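Local coordinates for putative lipoprotein (Campylobacter jejuni subsp. jejuni, PDB 2G5G), which binds haem in a cofacial arrangement linked to its dimerisation and probably takes part in haem transport, at residues E166-L171 against I196-D201; G159-T164 against I230-Q235. All blocks are in the same frame, centred on the assembly; numbering follows the deposited sequence.

Both contacts are largely buried, their centres about 10 Å apart, and they meet where helix 165-179, helix 187-210 and helix 230-236 come together. Interaction 1 joins the first two helices through aliphatic packing around glutamine side chains, and its second helix also reaches the haem. Interaction 2 sets the loop 159-164, which leads into helix 165-179, against helix 230-236; its inner part is a serine over a histidine ring, and its outer part ends at exposed Q235. The two are coupled directly: Q198 of interaction 1 touches both T163 and H233, and K168 NZ makes a weak hydrogen bond to T163 O.

Interaction 1: residues E166-L171 against I196-D201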
loop_
_atom_site.group_PDB
_atom_site.type_symbol
_atom_site.label_atom_id
_atom_site.label_comp_id
_atom_site.label_asym_id
_atom_site.label_seq_id
_atom_site.Cartn_x
_atom_site.Cartn_y
_atom_site.Cartn_z
ATOM N N GLU A 166 -3.191 12.937 -21.004
ATOM C CA GLU A 166 -1.820 12.778 -21.455
ATOM C C GLU A 166 -0.878 12.763 -20.250
ATOM O O GLU A 166 -0.013 11.912 -20.142
ATOM C CB GLU A 166 -1.470 13.924 -22.417
ATOM C CG GLU A 166 -0.141 13.810 -23.153
ATOM C CD GLU A 166 0.233 15.077 -23.963
ATOM O OE1 GLU A 166 -0.643 15.945 -24.209
ATOM O OE2 GLU A 166 1.415 15.198 -24.363
ATOM N N VAL A 167 -1.039 13.724 -19.349
ATOM C CA VAL A 167 -0.249 13.737 -18.099
ATOM C C VAL A 167 -0.463 12.466 -17.257
ATOM O O VAL A 167 0.515 11.809 -16.832
ATOM C CB VAL A 167 -0.563 15.013 -17.276
ATOM C CG1 VAL A 167 0.043 14.906 -15.858
ATOM C CG2 VAL A 167 -0.029 16.272 -18.053
ATOM N N LYS A 168 -1.732 12.133 -17.026
ATOM C CA LYS A 168 -2.107 10.934 -16.255
ATOM C C LYS A 168 -1.551 9.649 -16.836
ATOM O O LYS A 168 -1.111 8.787 -16.093
ATOM C CB LYS A 168 -3.620 10.821 -16.089
ATOM C CG LYS A 168 -4.185 11.778 -15.084
ATOM C CD LYS A 168 -5.692 11.718 -15.084
ATOM C CE LYS A 168 -6.246 12.570 -13.952
ATOM N NZ LYS A 168 -7.588 13.105 -14.310
ATOM N N LYS A 169 -1.573 9.522 -18.165
ATOM C CA LYS A 169 -1.008 8.322 -18.828
ATOM C C LYS A 169 0.507 8.273 -18.690
ATOM O O LYS A 169 1.082 7.206 -18.475
ATOM C CB LYS A 169 -1.391 8.278 -20.310
ATOM C CG LYS A 169 -1.228 6.888 -20.926
ATOM C CD LYS A 169 0.110 6.739 -21.616
ATOM C CE LYS A 169 0.082 5.587 -22.661
ATOM N NZ LYS A 169 -0.781 4.439 -22.226
ATOM N N GLN A 170 1.171 9.426 -18.805
ATOM C CA GLN A 170 2.616 9.446 -18.598
ATOM C C GLN A 170 2.940 9.012 -17.180
ATOM O O GLN A 170 3.896 8.285 -16.968
ATOM C CB GLN A 170 3.240 10.819 -18.876
ATOM C CG GLN A 170 3.261 11.226 -20.354
ATOM C CD GLN A 170 3.684 12.685 -20.537
ATOM O OE1 GLN A 170 2.844 13.576 -20.653
ATOM N NE2 GLN A 170 4.986 12.924 -20.546
ATOM N N LEU A 171 2.151 9.490 -16.214
ATOM C CA LEU A 171 2.330 9.108 -14.822
ATOM C C LEU A 171 2.033 7.608 -14.620
ATOM O O LEU A 171 2.730 6.928 -13.878
ATOM C CB LEU A 171 1.433 9.966 -13.916
ATOM C CG LEU A 171 1.988 11.369 -13.539
ATOM C CD1 LEU A 171 0.970 12.128 -12.705
ATOM C CD2 LEU A 171 3.328 11.304 -12.813
ATOM N N ILE A 196 -2.788 9.686 -6.512
ATOM C CA ILE A 196 -1.981 10.093 -5.355
ATOM C C ILE A 196 -0.822 11.008 -5.743
ATOM O O ILE A 196 -0.547 11.990 -5.029
ATOM C CB ILE A 196 -1.447 8.880 -4.546
ATOM C CG1 ILE A 196 -2.590 8.239 -3.744
ATOM C CG2 ILE A 196 -0.346 9.294 -3.554
ATOM C CD1 ILE A 196 -2.300 6.802 -3.391
ATOM N N GLN A 197 -0.126 10.676 -6.839
ATOM C CA GLN A 197 0.939 11.563 -7.382
ATOM C C GLN A 197 0.373 12.927 -7.746
ATOM O O GLN A 197 0.950 13.970 -7.395
ATOM C CB GLN A 197 1.621 10.927 -8.593
ATOM C CG GLN A 197 2.865 11.649 -9.053
ATOM C CD GLN A 197 4.146 11.170 -8.414
ATOM O OE1 GLN A 197 5.254 11.530 -8.856
ATOM N NE2 GLN A 197 4.028 10.383 -7.369
ATOM N N GLN A 198 -0.755 12.918 -8.428
ATOM C CA GLN A 198 -1.439 14.134 -8.875
ATOM C C GLN A 198 -1.814 15.033 -7.688
ATOM O O GLN A 198 -1.605 16.261 -7.722
ATOM C CB GLN A 198 -2.701 13.769 -9.676
ATOM C CG GLN A 198 -2.415 13.222 -11.099
ATOM C CD GLN A 198 -2.621 14.271 -12.167
ATOM O OE1 GLN A 198 -1.673 14.967 -12.582
ATOM N NE2 GLN A 198 -3.854 14.422 -12.600
ATOM N N PHE A 199 -2.375 14.406 -6.646
ATOM C CA PHE A 199 -2.682 15.103 -5.396
ATOM C C PHE A 199 -1.454 15.658 -4.669
ATOM O O PHE A 199 -1.529 16.771 -4.143
ATOM C CB PHE A 199 -3.492 14.201 -4.445
ATOM C CG PHE A 199 -4.986 14.291 -4.634
ATOM C CD1 PHE A 199 -5.661 13.366 -5.440
ATOM C CD2 PHE A 199 -5.727 15.253 -3.966
ATOM C CE1 PHE A 199 -7.044 13.440 -5.608
ATOM C CE2 PHE A 199 -7.117 15.325 -4.126
ATOM C CZ PHE A 199 -7.770 14.407 -4.947
ATOM N N LYS A 200 -0.354 14.890 -4.607
ATOM C CA LYS A 200 0.908 15.328 -3.996
ATOM C C LYS A 200 1.400 16.566 -4.732
ATOM O O LYS A 200 1.774 17.558 -4.114
ATOM C CB LYS A 200 2.002 14.251 -4.083
ATOM C CG LYS A 200 1.820 13.050 -3.123
ATOM C CD LYS A 200 2.834 11.952 -3.396
ATOM C CE LYS A 200 2.883 10.954 -2.214
ATOM N NZ LYS A 200 3.778 9.828 -2.576
ATOM N N ASP A 201 1.361 16.505 -6.059
ATOM C CA ASP A 201 1.801 17.614 -6.924
ATOM C C ASP A 201 0.982 18.884 -6.725
ATOM O O ASP A 201 1.531 19.990 -6.653
ATOM C CB ASP A 201 1.780 17.129 -8.376
ATOM C CG ASP A 201 2.946 16.210 -8.681
ATOM O OD1 ASP A 201 3.947 16.239 -7.916
ATOM O OD2 ASP A 201 2.876 15.435 -9.668
#
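V167 N is hydrogen-bonded to T164 OG1, the N-cap of helix 165-179, and the valine thus held at the helix start turns its CG1 methyl against the side chain of Q198. The contact is a helix-helix crossing in the haem-binding part of this ChaN-family protein: the axes of 166-171 and 196-201 make an angle of 115° and approach to 11.1 Å. That spacing is bridged by side chains, as the CA atoms of K168 and Q198 are still 8.1 Å apart. Q198 is the main filler. Its chain bends at chi2 (-101°), which brings CD to 4.1 Å from K168 CG, and its terminal amide lies against K168, V167 and L171. The K168 chain, extended beyond CG, crosses the Q198 side chain at about a right angle. L171 is the apolar counterpart, its isobutyl group forking between two glutamines. One methyl, CD1, rests 3.9 Å from Q198 CG; the other, CD2, meets Q197 CG at 3.8 Å. Q197 offers that methylene because CG stands anti to its backbone N (chi1 -170°), so the meeting there is between carbon atoms. Beyond the two helices, the V167 side chain also touches L232 of helix 230-236. Helix 187-210 also faces the ligand: I196, a member of the pocket, touches haem as well as I150 and Y151 of helix 144-151, and K200 NZ donates a hydrogen bond to the haem propionate oxygen O2A.

Interaction 2: residues G159-T164 against I230-Q235; sequences GYVSTT and IPLHIQ
S162 OG sits between its own backbone N and carbonyl carbon (chi1 68°), while chi2 of H233 (-100°) turns the imidazole flat-on to the serine. The result is a CH-pi contact: S162 CB lies 3.5 Å from the ring centroid and only 5° off the ring normal. Backbones are close here, with S162 CA and L232 CA 4.7 Å apart, and the S162 and L232 CB atoms meet at 3.7 Å. In the fold, this fastens the loop between helix 144-151 and helix 165-179 onto helix 230-236, which itself packs through P231 on strands 44-49 and 243-248 of the mixed sheet. The polar ends have partners just beyond: S162 OG is hydrogen-bonded to D236 OD2 and R202 NH2, and H233 ND1 to R202 NE, so one guanidinium grips both residues of the CH-pi pair. D236 also receives the backbone N-H groups of Y160 and V161, pinning the loop near the helix's last turn. Farther out, V161 contributes a single methyl, CG2, which lies 3.4 Å from L232 O and 4.0 Å from Q235 CB. L232 answers from its own side, placing CD1 3.9 Å from V161 O.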
loop_
_atom_site.group_PDB
_atom_site.type_symbol
_atom_site.label_atom_id
_atom_site.label_comp_id
_atom_site.label_asym_id
_atom_site.label_seq_id
_atom_site.Cartn_x
_atom_site.Cartn_y
_atom_site.Cartn_z
ATOM N N GLY A 159 -8.506 20.447 -12.882
ATOM C CA GLY A 159 -7.365 21.131 -13.458
ATOM C C GLY A 159 -7.637 21.295 -14.932
ATOM O O GLY A 159 -8.644 20.776 -15.455
ATOM N N TYR A 160 -6.742 22.019 -15.589
ATOM C CA TYR A 160 -6.806 22.251 -17.011
ATOM C C TYR A 160 -5.563 21.653 -17.651
ATOM O O TYR A 160 -5.663 20.679 -18.389
ATOM C CB TYR A 160 -6.969 23.744 -17.317
ATOM C CG TYR A 160 -6.993 24.035 -18.796
ATOM C CD1 TYR A 160 -8.008 23.512 -19.613
ATOM C CD2 TYR A 160 -5.996 24.810 -19.389
ATOM C CE1 TYR A 160 -8.026 23.764 -20.991
ATOM C CE2 TYR A 160 -6.009 25.079 -20.768
ATOM C CZ TYR A 160 -7.026 24.551 -21.559
ATOM O OH TYR A 160 -7.037 24.798 -22.917
ATOM N N VAL A 161 -4.379 22.178 -17.353
ATOM C CA VAL A 161 -3.166 21.553 -17.910
ATOM C C VAL A 161 -2.571 20.459 -17.035
ATOM O O VAL A 161 -1.799 19.631 -17.525
ATOM C CB VAL A 161 -2.053 22.575 -18.257
ATOM C CG1 VAL A 161 -2.577 23.629 -19.283
ATOM C CG2 VAL A 161 -1.497 23.223 -16.994
ATOM N N SER A 162 -2.888 20.462 -15.740
ATOM C CA SER A 162 -2.218 19.538 -14.835
ATOM C C SER A 162 -2.864 18.154 -14.756
ATOM O O SER A 162 -2.232 17.221 -14.283
ATOM C CB SER A 162 -2.094 20.131 -13.406
ATOM O OG SER A 162 -3.364 20.245 -12.809
ATOM N N THR A 163 -4.101 18.033 -15.215
ATOM C CA THR A 163 -4.871 16.782 -15.019
ATOM C C THR A 163 -5.293 16.136 -16.335
ATOM O O THR A 163 -6.223 15.332 -16.355
ATOM C CB THR A 163 -6.143 17.044 -14.196
ATOM O OG1 THR A 163 -6.833 18.161 -14.760
ATOM C CG2 THR A 163 -5.780 17.367 -12.753
ATOM N N THR A 164 -4.622 16.489 -17.429
ATOM C CA THR A 164 -4.972 15.947 -18.756
ATOM C C THR A 164 -4.754 14.449 -18.799
ATOM O O THR A 164 -3.949 13.907 -18.031
ATOM C CB THR A 164 -4.104 16.548 -19.884
ATOM O OG1 THR A 164 -2.751 16.125 -19.722
ATOM C CG2 THR A 164 -4.170 18.059 -19.900
ATOM N N ILE A 230 4.643 19.245 -10.589
ATOM C CA ILE A 230 4.302 20.508 -9.934
ATOM C C ILE A 230 4.163 21.768 -10.832
ATOM O O ILE A 230 3.217 22.525 -10.643
ATOM C CB ILE A 230 5.275 20.790 -8.774
ATOM C CG1 ILE A 230 5.137 19.658 -7.724
ATOM C CG2 ILE A 230 5.025 22.230 -8.166
ATOM C CD1 ILE A 230 6.372 19.469 -6.840
ATOM N N PRO A 231 5.093 21.996 -11.784
ATOM C CA PRO A 231 4.923 23.181 -12.676
ATOM C C PRO A 231 3.560 23.311 -13.377
ATOM O O PRO A 231 3.049 24.432 -13.521
ATOM C CB PRO A 231 6.080 23.039 -13.671
ATOM C CG PRO A 231 7.168 22.354 -12.868
ATOM C CD PRO A 231 6.376 21.314 -12.054
ATOM N N LEU A 232 2.952 22.183 -13.773
ATOM C CA LEU A 232 1.626 22.204 -14.379
ATOM C C LEU A 232 0.563 22.695 -13.392
ATOM O O LEU A 232 -0.359 23.411 -13.772
ATOM C CB LEU A 232 1.233 20.803 -14.862
ATOM C CG LEU A 232 2.180 20.112 -15.847
ATOM C CD1 LEU A 232 1.690 18.674 -16.115
ATOM C CD2 LEU A 232 2.246 20.940 -17.140
ATOM N N HIS A 233 0.710 22.304 -12.131
ATOM C CA HIS A 233 -0.274 22.639 -11.101
ATOM C C HIS A 233 -0.131 24.096 -10.720
ATOM O O HIS A 233 -1.138 24.790 -10.539
ATOM C CB HIS A 233 -0.140 21.722 -9.872
ATOM C CG HIS A 233 -0.384 20.276 -10.185
ATOM N ND1 HIS A 233 -1.582 19.649 -9.920
ATOM C CD2 HIS A 233 0.412 19.340 -10.756
ATOM C CE1 HIS A 233 -1.515 18.390 -10.317
ATOM N NE2 HIS A 233 -0.316 18.176 -10.828
ATOM N N ILE A 234 1.117 24.584 -10.669
ATOM C CA ILE A 234 1.366 26.036 -10.485
ATOM C C ILE A 234 0.648 26.869 -11.551
ATOM O O ILE A 234 0.007 27.876 -11.248
ATOM C CB ILE A 234 2.889 26.358 -10.429
ATOM C CG1 ILE A 234 3.519 25.739 -9.167
ATOM C CG2 ILE A 234 3.166 27.911 -10.512
ATOM C CD1 ILE A 234 5.075 25.843 -9.119
ATOM N N GLN A 235 0.733 26.444 -12.812
ATOM C CA GLN A 235 0.035 27.113 -13.917
ATOM C C GLN A 235 -1.456 27.163 -13.699
ATOM O O GLN A 235 -2.077 28.213 -13.912
ATOM C CB GLN A 235 0.269 26.383 -15.253
ATOM C CG GLN A 235 1.698 26.445 -15.757
ATOM C CD GLN A 235 1.850 25.766 -17.117
ATOM O OE1 GLN A 235 2.699 24.892 -17.284
ATOM N NE2 GLN A 235 1.028 26.173 -18.097
#